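Local coordinates for protein SYE1 (PDB 4AWT) that binds flavin mononucleotide and, as a member of the Old Yellow Enzyme-like family, probably uses a reduced nicotinamide cofactor to reduce activated carbon-carbon double bonds, at residues A[209-214]-A[249-254]; A[254-259]-A[286-291]; A[272-277]-A[347-352]. The protein carries 1 engineered substitution. All coordinates share one frame; numbering follows the deposited sequence. Where two conformers were deposited one is given.

Interaction 1 of 3, residues A[209-214]-A[249-254]; sequences NRLRFL and ILTYTA
Arg210 reaches Thr251 with one arm of its guanidinium group: NH1 lies 3.3 Å from OG1 of Thr251, a long but nearly straight hydrogen bond (169° at the hydrogen). The hydroxyl sits at the edge of the guanidinium, only 8° out of its plane, and the two side chains cross at about a right angle. A water closes the same corner, accepting from Arg210 NH2 at 2.8 Å and donating to Thr251 OG1 at 2.7 Å, so the hydroxyl meets the arginine once directly and once through solvent. The Arg210 chain runs extended at chi2 and then bends at chi3 (-73°), which swings the flat group round toward the neighbouring helix. There it is gripped from several sides: NE bonds to Gly205 O, NH1 also to Ile192 O, and NH2 to the bound ethyl hydrogen carbonate, its strongest polar partner. Thr251 OG1 is likewise shared, with Asp245 OD2 as its main partner and Asp247 O as another. With OG1 beside its own backbone N, Thr251 leaves the methyl CG2 3.7 Å from Arg210 NH1, so both branches of the threonine meet the same nitrogen.

One residue on, the contact turns apolar. Leu211 lays CD1 against Ala254 CB at 3.9 Å. The same methyl approaches Thr251 O at 4.2 Å, so it rests on the backbone of helix 248-261 as well as on the alanine. This polar-then-apolar seam joins two neighbouring outer helical segments of the eight-stranded TIM barrel, with Arg210 serving at its edge as part of the ethyl hydrogen carbonate pocket.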
loop_
_atom_site.group_PDB
_atom_site.type_symbol
_atom_site.label_atom_id
_atom_site.label_comp_id
_atom_site.label_asym_id
_atom_site.label_seq_id
_atom_site.Cartn_x
_atom_site.Cartn_y
_atom_site.Cartn_z
ATOM N N ASN A 209 10.585 13.711 15.991
ATOM C CA ASN A 209 9.760 14.647 15.231
ATOM C C ASN A 209 9.383 14.073 13.882
ATOM O O ASN A 209 8.260 14.261 13.410
ATOM C CB ASN A 209 10.458 15.956 15.107
ATOM C CG ASN A 209 10.490 16.770 16.369
ATOM O OD1 ASN A 209 9.977 16.359 17.412
ATOM N ND2 ASN A 209 11.069 17.943 16.267
ATOM N N ARG A 210 10.333 13.409 13.212
ATOM C CA ARG A 210 10.044 12.855 11.878
ATOM C C ARG A 210 9.035 11.720 11.982
ATOM O O ARG A 210 8.298 11.536 10.973
ATOM C CB ARG A 210 11.315 12.361 11.219
ATOM C CG ARG A 210 12.187 13.479 10.701
ATOM C CD ARG A 210 13.434 12.983 9.978
ATOM N NE ARG A 210 14.446 12.442 10.871
ATOM C CZ ARG A 210 14.834 11.193 11.052
ATOM N NH1 ARG A 210 14.265 10.179 10.402
ATOM N NH2 ARG A 210 15.806 10.939 11.926
ATOM N N LEU A 211 8.947 11.025 13.075
ATOM C CA LEU A 211 7.955 9.967 13.257
ATOM C C LEU A 211 6.633 10.484 13.762
ATOM O O LEU A 211 5.664 9.711 13.866
ATOM C CB LEU A 211 8.478 8.877 14.195
ATOM C CG LEU A 211 9.709 8.130 13.670
ATOM C CD1 LEU A 211 10.178 7.123 14.678
ATOM C CD2 LEU A 211 9.442 7.463 12.344
ATOM N N ARG A 212 6.518 11.767 14.080
ATOM C CA ARG A 212 5.329 12.299 14.749
ATOM C C ARG A 212 4.101 12.213 13.863
ATOM O O ARG A 212 3.015 11.862 14.355
ATOM C CB ARG A 212 5.600 13.747 15.197
ATOM C CG ARG A 212 4.459 14.268 16.066
ATOM C CD ARG A 212 4.751 15.722 16.497
ATOM N NE ARG A 212 6.039 15.863 17.159
ATOM C CZ ARG A 212 6.348 15.499 18.355
ATOM N NH1 ARG A 212 5.428 14.989 19.163
ATOM N NH2 ARG A 212 7.623 15.660 18.755
ATOM N N PHE A 213 4.200 12.563 12.590
ATOM C CA PHE A 213 3.031 12.523 11.721
ATOM C C PHE A 213 2.516 11.086 11.611
ATOM O O PHE A 213 1.322 10.828 11.756
ATOM C CB PHE A 213 3.353 13.131 10.376
ATOM C CG PHE A 213 2.166 13.303 9.470
ATOM C CD1 PHE A 213 1.045 13.985 9.862
ATOM C CD2 PHE A 213 2.202 12.786 8.180
ATOM C CE1 PHE A 213 -0.026 14.156 8.990
ATOM C CE2 PHE A 213 1.135 12.966 7.316
ATOM C CZ PHE A 213 0.046 13.697 7.711
ATOM N N LEU A 214 3.427 10.122 11.401
ATOM C CA LEU A 214 3.055 8.713 11.419
ATOM C C LEU A 214 2.321 8.366 12.700
ATOM O O LEU A 214 1.270 7.711 12.701
ATOM C CB LEU A 214 4.308 7.861 11.270
ATOM C CG LEU A 214 4.097 6.358 11.407
ATOM C CD1 LEU A 214 3.264 5.771 10.274
ATOM C CD2 LEU A 214 5.445 5.644 11.471
ATOM N N ILE A 249 18.345 2.240 9.413
ATOM C CA ILE A 249 18.192 1.204 10.435
ATOM C C ILE A 249 17.658 1.780 11.711
ATOM O O ILE A 249 16.767 1.181 12.344
ATOM C CB ILE A 249 19.506 0.419 10.632
ATOM C CG1 ILE A 249 19.932 -0.157 9.278
ATOM C CG2 ILE A 249 19.362 -0.678 11.663
ATOM C CD1 ILE A 249 20.978 -1.230 9.347
ATOM N N LEU A 250 18.179 2.944 12.142
ATOM C CA LEU A 250 17.680 3.566 13.358
ATOM C C LEU A 250 16.231 4.019 13.140
ATOM O O LEU A 250 15.362 3.757 13.946
ATOM C CB LEU A 250 18.586 4.727 13.760
ATOM C CG LEU A 250 18.121 5.499 14.970
ATOM C CD1 LEU A 250 17.996 4.684 16.237
ATOM C CD2 LEU A 250 19.069 6.668 15.180
ATOM N N THR A 251 16.015 4.755 12.047
ATOM C CA THR A 251 14.692 5.360 11.831
ATOM C C THR A 251 13.607 4.286 11.808
ATOM O O THR A 251 12.564 4.434 12.413
ATOM C CB THR A 251 14.671 6.129 10.534
ATOM O OG1 THR A 251 15.597 7.206 10.642
ATOM C CG2 THR A 251 13.287 6.661 10.174
ATOM N N TYR A 252 13.866 3.211 11.057
ATOM C CA TYR A 252 12.832 2.208 10.807
ATOM C C TYR A 252 12.722 1.194 11.913
ATOM O O TYR A 252 11.619 0.679 12.147
ATOM C CB TYR A 252 12.967 1.605 9.401
ATOM C CG TYR A 252 12.491 2.598 8.382
ATOM C CD1 TYR A 252 13.294 3.570 7.827
ATOM C CD2 TYR A 252 11.141 2.608 8.009
ATOM C CE1 TYR A 252 12.800 4.494 6.937
ATOM C CE2 TYR A 252 10.646 3.518 7.127
ATOM C CZ TYR A 252 11.478 4.478 6.578
ATOM O OH TYR A 252 10.915 5.364 5.683
ATOM N N THR A 253 13.795 0.907 12.662
ATOM C CA THR A 253 13.651 0.134 13.897
ATOM C C THR A 253 12.786 0.921 14.873
ATOM O O THR A 253 11.919 0.392 15.546
ATOM C CB THR A 253 15.018 -0.263 14.466
ATOM O OG1 THR A 253 15.728 -1.092 13.468
ATOM C CG2 THR A 253 14.920 -1.067 15.696
ATOM N N ALA A 254 13.065 2.238 14.981
ATOM C CA ALA A 254 12.258 3.104 15.851
ATOM C C ALA A 254 10.818 3.142 15.384
ATOM O O ALA A 254 9.900 3.055 16.223
ATOM C CB ALA A 254 12.845 4.501 15.907
HETATM O O HOH W 1 17.443 8.650 11.932
#

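Interaction 2 of 3, residues A[254-259]-A[286-291]; sequences AAAALL and RALREA
Ala291 presses its methyl group into helix 248-261 at the last turn of helix 282-291. Its CB stands 3.8 Å from Ala256 CB and 4.0 Å from Ala257 N, so the methyl meets side chain and main chain together. The CA atoms of Ala257 and Ala291 approach to 4.8 Å, a closeness in keeping with two residues whose side chains are single methyls. At this close end Ala257 CA also points its hydrogen at Ala291 O, a CA-H...O contact of 3.6 Å with 153° at the hydrogen. The two short helical segments run in nearly the same direction, at -23°, with their axes 8.6 Å apart at closest approach.

Deeper in, Leu288 completes the tight part. Its CG lies anti to the carbonyl carbon (chi1 -67°), which brings the branch methyl CD2 over to Ala256 CB at 4.0 Å, while its side chain also touches Tyr298 of strand 295-299. The interface is looser at its outer border, where Ala257 CB and Ala291 CB are 4.4 Å apart and both residues are partly exposed. On the far face of helix 282-291 Glu290 is exposed, and Arg289 points away from the contact to a salt bridge with Asp317. On the barrel side, by contrast, Ala255 and Leu259 face strand 230-234.

No hydrogen bond joins the two segments, and no charged group enters between them. Small-residue van der Waals contact, helped by one weak CA-H...O interaction, therefore sets how closely these neighbouring barrel helices can lie.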
loop_
_atom_site.group_PDB
_atom_site.type_symbol
_atom_site.label_atom_id
_atom_site.label_comp_id
_atom_site.label_asym_id
_atom_site.label_seq_id
_atom_site.Cartn_x
_atom_site.Cartn_y
_atom_site.Cartn_z
ATOM N N ALA A 254 13.065 2.238 14.981
ATOM C CA ALA A 254 12.258 3.104 15.851
ATOM C C ALA A 254 10.818 3.142 15.384
ATOM O O ALA A 254 9.900 3.055 16.223
ATOM C CB ALA A 254 12.845 4.501 15.907
ATOM N N ALA A 255 10.608 3.245 14.084
ATOM C CA ALA A 255 9.225 3.270 13.562
ATOM C C ALA A 255 8.524 1.977 13.897
ATOM O O ALA A 255 7.352 1.972 14.302
ATOM C CB ALA A 255 9.203 3.507 12.086
ATOM N N ALA A 256 9.206 0.847 13.737
ATOM C CA ALA A 256 8.614 -0.435 14.056
ATOM C C ALA A 256 8.221 -0.513 15.515
ATOM O O ALA A 256 7.145 -1.011 15.880
ATOM C CB ALA A 256 9.568 -1.553 13.678
ATOM N N ALA A 257 9.103 -0.024 16.428
ATOM C CA ALA A 257 8.783 -0.038 17.831
ATOM C C ALA A 257 7.623 0.909 18.175
ATOM O O ALA A 257 6.785 0.582 19.028
ATOM C CB ALA A 257 10.016 0.367 18.646
ATOM N N LEU A 258 7.548 2.046 17.502
ATOM C CA LEU A 258 6.427 2.963 17.671
ATOM C C LEU A 258 5.132 2.284 17.302
ATOM O O LEU A 258 4.090 2.372 17.994
ATOM C CB LEU A 258 6.726 4.183 16.807
ATOM C CG LEU A 258 5.773 5.363 16.757
ATOM C CD1 LEU A 258 6.484 6.642 16.360
ATOM C CD2 LEU A 258 4.679 5.138 15.718
ATOM N N LEU A 259 5.143 1.610 16.149
ATOM C CA LEU A 259 3.945 0.941 15.686
ATOM C C LEU A 259 3.555 -0.230 16.578
ATOM O O LEU A 259 2.390 -0.519 16.789
ATOM C CB LEU A 259 4.150 0.540 14.233
ATOM C CG LEU A 259 4.306 1.736 13.266
ATOM C CD1 LEU A 259 4.665 1.209 11.878
ATOM C CD2 LEU A 259 3.044 2.579 13.222
ATOM N N ARG A 286 15.927 -9.113 11.344
ATOM C CA ARG A 286 15.747 -9.685 12.658
ATOM C C ARG A 286 15.500 -8.592 13.697
ATOM O O ARG A 286 14.701 -8.798 14.620
ATOM C CB ARG A 286 16.887 -10.600 13.058
ATOM C CG ARG A 286 16.965 -11.846 12.183
ATOM C CD ARG A 286 17.847 -12.887 12.801
ATOM N NE ARG A 286 18.071 -14.007 11.944
ATOM C CZ ARG A 286 17.276 -15.014 11.735
ATOM N NH1 ARG A 286 16.113 -15.119 12.379
ATOM N NH2 ARG A 286 17.619 -15.969 10.874
ATOM N N ALA A 287 16.134 -7.453 13.565
ATOM C CA ALA A 287 15.857 -6.328 14.460
ATOM C C ALA A 287 14.407 -5.876 14.324
ATOM O O ALA A 287 13.730 -5.622 15.328
ATOM C CB ALA A 287 16.829 -5.187 14.228
ATOM N N LEU A 288 13.903 -5.776 13.105
ATOM C CA LEU A 288 12.492 -5.405 12.906
ATOM C C LEU A 288 11.576 -6.403 13.557
ATOM O O LEU A 288 10.544 -6.038 14.129
ATOM C CB LEU A 288 12.144 -5.271 11.428
ATOM C CG LEU A 288 12.827 -4.121 10.700
ATOM C CD1 LEU A 288 12.488 -4.151 9.198
ATOM C CD2 LEU A 288 12.454 -2.767 11.238
ATOM N N ARG A 289 11.930 -7.692 13.486
ATOM C CA ARG A 289 11.159 -8.778 14.086
ATOM C C ARG A 289 11.087 -8.653 15.604
ATOM O O ARG A 289 10.117 -9.060 16.195
ATOM C CB ARG A 289 11.738 -10.108 13.607
ATOM C CG ARG A 289 11.226 -11.393 14.215
ATOM C CD ARG A 289 9.823 -11.792 13.729
ATOM N NE ARG A 289 8.825 -10.832 14.271
ATOM C CZ ARG A 289 7.543 -10.908 13.961
ATOM N NH1 ARG A 289 7.130 -11.868 13.198
ATOM N NH2 ARG A 289 6.689 -9.992 14.515
ATOM N N GLU A 290 12.151 -8.127 16.228
ATOM C CA GLU A 290 12.092 -7.880 17.685
ATOM C C GLU A 290 11.351 -6.580 18.001
ATOM O O GLU A 290 10.657 -6.506 19.018
ATOM C CB GLU A 290 13.464 -7.875 18.312
ATOM C CG GLU A 290 14.145 -9.238 18.216
ATOM C CD GLU A 290 13.300 -10.349 18.706
ATOM O OE1 GLU A 290 12.747 -10.257 19.828
ATOM O OE2 GLU A 290 13.156 -11.353 17.968
ATOM N N ALA A 291 11.518 -5.552 17.184
ATOM C CA ALA A 291 10.913 -4.276 17.457
ATOM C C ALA A 291 9.400 -4.312 17.318
ATOM O O ALA A 291 8.679 -3.587 18.008
ATOM C CB ALA A 291 11.491 -3.210 16.545
#

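Interaction 3 of 3, residues A[272-277]-A[347-352]; sequences VDWDDA and ATLFGG. With BOG (octyl beta-D-glucopyranoside), chain D; FMN (flavin mononucleotide), chain B.
Trp274 carries its CG anti to the carbonyl carbon (chi1 -65°), with the indole turned crosswise by a chi2 of 103°, and Phe350 makes the same first choice; together these torsions send the two rings toward each other beside the flavin. Both belong to loops of the TIM barrel that line the flavin mononucleotide pocket. Trp274 itself stands at the second position of a type II' beta turn running from Asp273 to Asp276.

The aromatic rings meet at their rims, with Trp274 CZ2 4.1 Å from Phe350 CZ, each at the edge of the other ring. Leu349 comes to the same indole edge, its CD1 lying 4.0 Å from Trp274 CH2, while its CB covers the centre of one Phe350 face. Its other methyl, CD2, turns to C7M of the flavin, and Phe350 CE1 nears that same methyl. The dimethylbenzene end of the cofactor is thus met from both loops: Trp274 CH2 lies 3.5 Å from FMN C8M.

The detergent octyl glucoside (BOG) occupies the other side of the indole, its chain atom C3' 3.3 Å above the plane and displaced toward the rim, with FMN C9 over the opposite face. The tryptophan therefore separates detergent from part of the cofactor, while its N-H holds the sugar. Replacing Trp274 by alanine removes the indole and would probably leave the sugar's ring oxygen without its N-H donor and open a gap between the detergent chain, the flavin methyl and Leu349.

Besides its bonds to Tyr186, Thr26 and Asn241, the sugar takes two from this loop: Asp273 OD2 accepts from BOG O6 at 2.6 Å, and Trp274 NE1 donates to BOG O5 at 2.8 Å, 166° at the hydrogen.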
loop_
_atom_site.group_PDB
_atom_site.type_symbol
_atom_site.label_atom_id
_atom_site.label_comp_id
_atom_site.label_asym_id
_atom_site.label_seq_id
_atom_site.Cartn_x
_atom_site.Cartn_y
_atom_site.Cartn_z
ATOM N N VAL A 272 11.140 -4.224 -2.147
ATOM C CA VAL A 272 11.523 -3.862 -3.511
ATOM C C VAL A 272 10.466 -2.931 -4.041
ATOM O O VAL A 272 9.272 -3.161 -3.769
ATOM C CB VAL A 272 11.619 -5.104 -4.410
ATOM C CG1 VAL A 272 11.906 -4.718 -5.860
ATOM C CG2 VAL A 272 12.649 -6.093 -3.890
ATOM N N ASP A 273 10.866 -1.917 -4.803
ATOM C CA ASP A 273 9.880 -1.159 -5.550
ATOM C C ASP A 273 10.399 -1.087 -6.983
ATOM O O ASP A 273 11.460 -0.550 -7.289
ATOM C CB ASP A 273 9.659 0.218 -4.948
ATOM C CG ASP A 273 8.355 0.853 -5.317
ATOM O OD1 ASP A 273 7.339 0.147 -5.399
ATOM O OD2 ASP A 273 8.350 2.110 -5.471
ATOM N N TRP A 274 9.667 -1.796 -7.845
ATOM C CA TRP A 274 10.029 -1.981 -9.257
ATOM C C TRP A 274 11.390 -2.675 -9.343
ATOM O O TRP A 274 11.484 -3.864 -8.999
ATOM C CB TRP A 274 9.909 -0.706 -10.040
ATOM C CG TRP A 274 8.489 -0.264 -10.097
ATOM C CD1 TRP A 274 7.914 0.729 -9.380
ATOM C CD2 TRP A 274 7.467 -0.837 -10.894
ATOM N NE1 TRP A 274 6.595 0.824 -9.695
ATOM C CE2 TRP A 274 6.291 -0.116 -10.619
ATOM C CE3 TRP A 274 7.391 -1.869 -11.815
ATOM C CZ2 TRP A 274 5.075 -0.392 -11.231
ATOM C CZ3 TRP A 274 6.151 -2.116 -12.425
ATOM C CH2 TRP A 274 5.039 -1.373 -12.114
ATOM N N ASP A 275 12.411 -1.956 -9.837
ATOM C CA ASP A 275 13.783 -2.421 -10.003
ATOM C C ASP A 275 14.674 -1.993 -8.837
ATOM O O ASP A 275 15.890 -2.297 -8.848
ATOM C CB ASP A 275 14.404 -1.881 -11.308
ATOM C CG ASP A 275 14.258 -0.390 -11.560
ATOM O OD1 ASP A 275 13.436 0.321 -10.900
ATOM O OD2 ASP A 275 15.000 0.063 -12.503
ATOM N N ASP A 276 14.166 -1.257 -7.875
ATOM C CA ASP A 276 14.915 -0.765 -6.716
ATOM C C ASP A 276 14.869 -1.847 -5.647
ATOM O O ASP A 276 13.852 -1.982 -4.949
ATOM C CB ASP A 276 14.349 0.543 -6.231
ATOM C CG ASP A 276 15.048 1.188 -5.062
ATOM O OD1 ASP A 276 16.128 0.702 -4.629
ATOM O OD2 ASP A 276 14.481 2.181 -4.580
ATOM N N ALA A 277 15.907 -2.655 -5.606
ATOM C CA ALA A 277 15.987 -3.864 -4.789
ATOM C C ALA A 277 17.242 -3.804 -3.925
ATOM O O ALA A 277 18.197 -4.533 -4.129
ATOM C CB ALA A 277 15.940 -5.117 -5.661
ATOM N N ALA A 347 2.219 -3.135 -20.526
ATOM C CA ALA A 347 1.362 -2.161 -21.178
ATOM C C ALA A 347 -0.054 -2.155 -20.693
ATOM O O ALA A 347 -0.767 -1.154 -20.951
ATOM C CB ALA A 347 1.333 -2.453 -22.706
ATOM N N THR A 348 -0.545 -3.166 -19.991
ATOM C CA THR A 348 -1.911 -3.195 -19.488
ATOM C C THR A 348 -1.957 -3.148 -17.981
ATOM O O THR A 348 -3.002 -3.411 -17.344
ATOM C CB THR A 348 -2.692 -4.382 -20.057
ATOM O OG1 THR A 348 -1.964 -5.559 -19.732
ATOM C CG2 THR A 348 -2.854 -4.264 -21.561
ATOM N N LEU A 349 -0.866 -2.746 -17.331
ATOM C CA LEU A 349 -0.877 -2.552 -15.880
ATOM C C LEU A 349 -1.873 -1.461 -15.475
ATOM O O LEU A 349 -2.559 -1.620 -14.475
ATOM C CB LEU A 349 0.491 -2.253 -15.345
ATOM C CG LEU A 349 1.433 -3.462 -15.345
ATOM C CD1 LEU A 349 2.807 -3.043 -14.939
ATOM C CD2 LEU A 349 0.944 -4.551 -14.413
ATOM N N PHE A 350 -1.880 -0.343 -16.200
ATOM C CA PHE A 350 -2.552 0.859 -15.796
ATOM C C PHE A 350 -3.534 1.318 -16.858
ATOM O O PHE A 350 -3.153 1.487 -18.025
ATOM C CB PHE A 350 -1.554 2.014 -15.543
ATOM C CG PHE A 350 -0.462 1.643 -14.600
ATOM C CD1 PHE A 350 -0.726 1.315 -13.286
ATOM C CD2 PHE A 350 0.830 1.608 -15.031
ATOM C CE1 PHE A 350 0.277 0.991 -12.416
ATOM C CE2 PHE A 350 1.842 1.272 -14.182
ATOM C CZ PHE A 350 1.563 0.967 -12.884
ATOM N N GLY A 351 -4.754 1.622 -16.455
ATOM C CA GLY A 351 -5.746 2.148 -17.400
ATOM C C GLY A 351 -6.356 1.033 -18.238
ATOM O O GLY A 351 -6.052 -0.134 -18.110
ATOM N N GLY A 352 -7.228 1.436 -19.123
ATOM C CA GLY A 352 -7.935 0.459 -19.945
ATOM C C GLY A 352 -9.043 -0.229 -19.207
ATOM O O GLY A 352 -9.673 0.290 -18.247
HETATM C C1 BOG D . 3.782 3.353 -10.006
HETATM O O1 BOG D . 4.162 2.902 -11.277
HETATM C C2 BOG D . 2.391 2.938 -9.645
HETATM O O2 BOG D . 1.432 3.538 -10.489
HETATM C C3 BOG D . 2.012 3.334 -8.209
HETATM O O3 BOG D . 0.805 2.730 -7.836
HETATM C C4 BOG D . 3.088 2.771 -7.270
HETATM O O4 BOG D . 2.807 3.185 -5.976
HETATM C C5 BOG D . 4.494 3.179 -7.694
HETATM O O5 BOG D . 4.661 2.715 -9.019
HETATM C C6 BOG D . 5.551 2.588 -6.797
HETATM O O6 BOG D . 6.781 3.123 -7.252
HETATM C "C1'" BOG D . 5.156 3.675 -11.906
HETATM C "C2'" BOG D . 5.447 3.299 -13.356
HETATM C "C3'" BOG D . 5.617 1.829 -13.587
HETATM C "C4'" BOG D . 6.274 1.304 -14.859
HETATM C "C5'" BOG D . 5.256 0.409 -15.572
HETATM C "C6'" BOG D . 4.778 1.065 -16.869
HETATM C "C7'" BOG D . 3.734 0.168 -17.559
HETATM C "C8'" BOG D . 3.744 0.569 -19.029
HETATM N N1 FMN B . 2.445 -0.631 -3.627
HETATM C C2 FMN B . 1.618 -0.000 -2.801
HETATM O O2 FMN B . 1.849 0.089 -1.566
HETATM N N3 FMN B . 0.457 0.583 -3.289
HETATM C C4 FMN B . 0.098 0.546 -4.626
HETATM O O4 FMN B . -1.023 1.009 -4.965
HETATM C C4A FMN B . 1.030 -0.021 -5.493
HETATM N N5 FMN B . 0.804 -0.021 -6.868
HETATM C C5A FMN B . 1.532 -0.959 -7.648
HETATM C C6 FMN B . 1.168 -1.193 -8.951
HETATM C C7 FMN B . 1.846 -2.139 -9.757
HETATM C C7M FMN B . 1.307 -2.428 -11.137
HETATM C C8 FMN B . 2.918 -2.787 -9.224
HETATM C C8M FMN B . 3.680 -3.839 -10.005
HETATM C C9 FMN B . 3.310 -2.546 -7.891
HETATM C C9A FMN B . 2.618 -1.640 -7.086
HETATM N N10 FMN B . 2.967 -1.441 -5.734
HETATM C C10 FMN B . 2.137 -0.685 -4.928
HETATM C "C1'" FMN B . 4.071 -2.213 -5.155
HETATM C "C2'" FMN B . 3.704 -3.679 -4.860
HETATM O "O2'" FMN B . 2.785 -3.760 -3.784
HETATM C "C3'" FMN B . 4.907 -4.510 -4.460
HETATM O "O3'" FMN B . 5.449 -4.098 -3.215
HETATM C "C4'" FMN B . 6.038 -4.560 -5.503
HETATM O "O4'" FMN B . 5.536 -4.766 -6.815
HETATM C "C5'" FMN B . 7.119 -5.559 -5.140
HETATM O "O5'" FMN B . 6.604 -6.901 -5.098
HETATM P P FMN B . 6.823 -7.878 -6.366
HETATM O O1P FMN B . 5.997 -7.309 -7.493
HETATM O O2P FMN B . 8.301 -7.878 -6.687
HETATM O O3P FMN B . 6.305 -9.203 -5.864
#

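Overall arrangement
Interactions 1 and 2 form one continuous strip on the outside of the barrel, their centres 10 Å apart. They share Ala254 on helix 248-261, which has the 209-214 segment beside it and helix 282-291 as its other neighbour; Tyr252 O meets Leu288 CD2 between them at 3.7 Å. Interaction 3 is separate, about 27 and 28 Å from their centres, with nearest atoms about 11 Å away in both cases. It alone touches the flavin, at the loops that line the cofactor pocket, whereas interaction 1 borders a different ligand, ethyl hydrogen carbonate. Residues 272-277 fall between the two segments of interaction 2, and 347-352 come after both, so the two contacts interleave in sequence without touching.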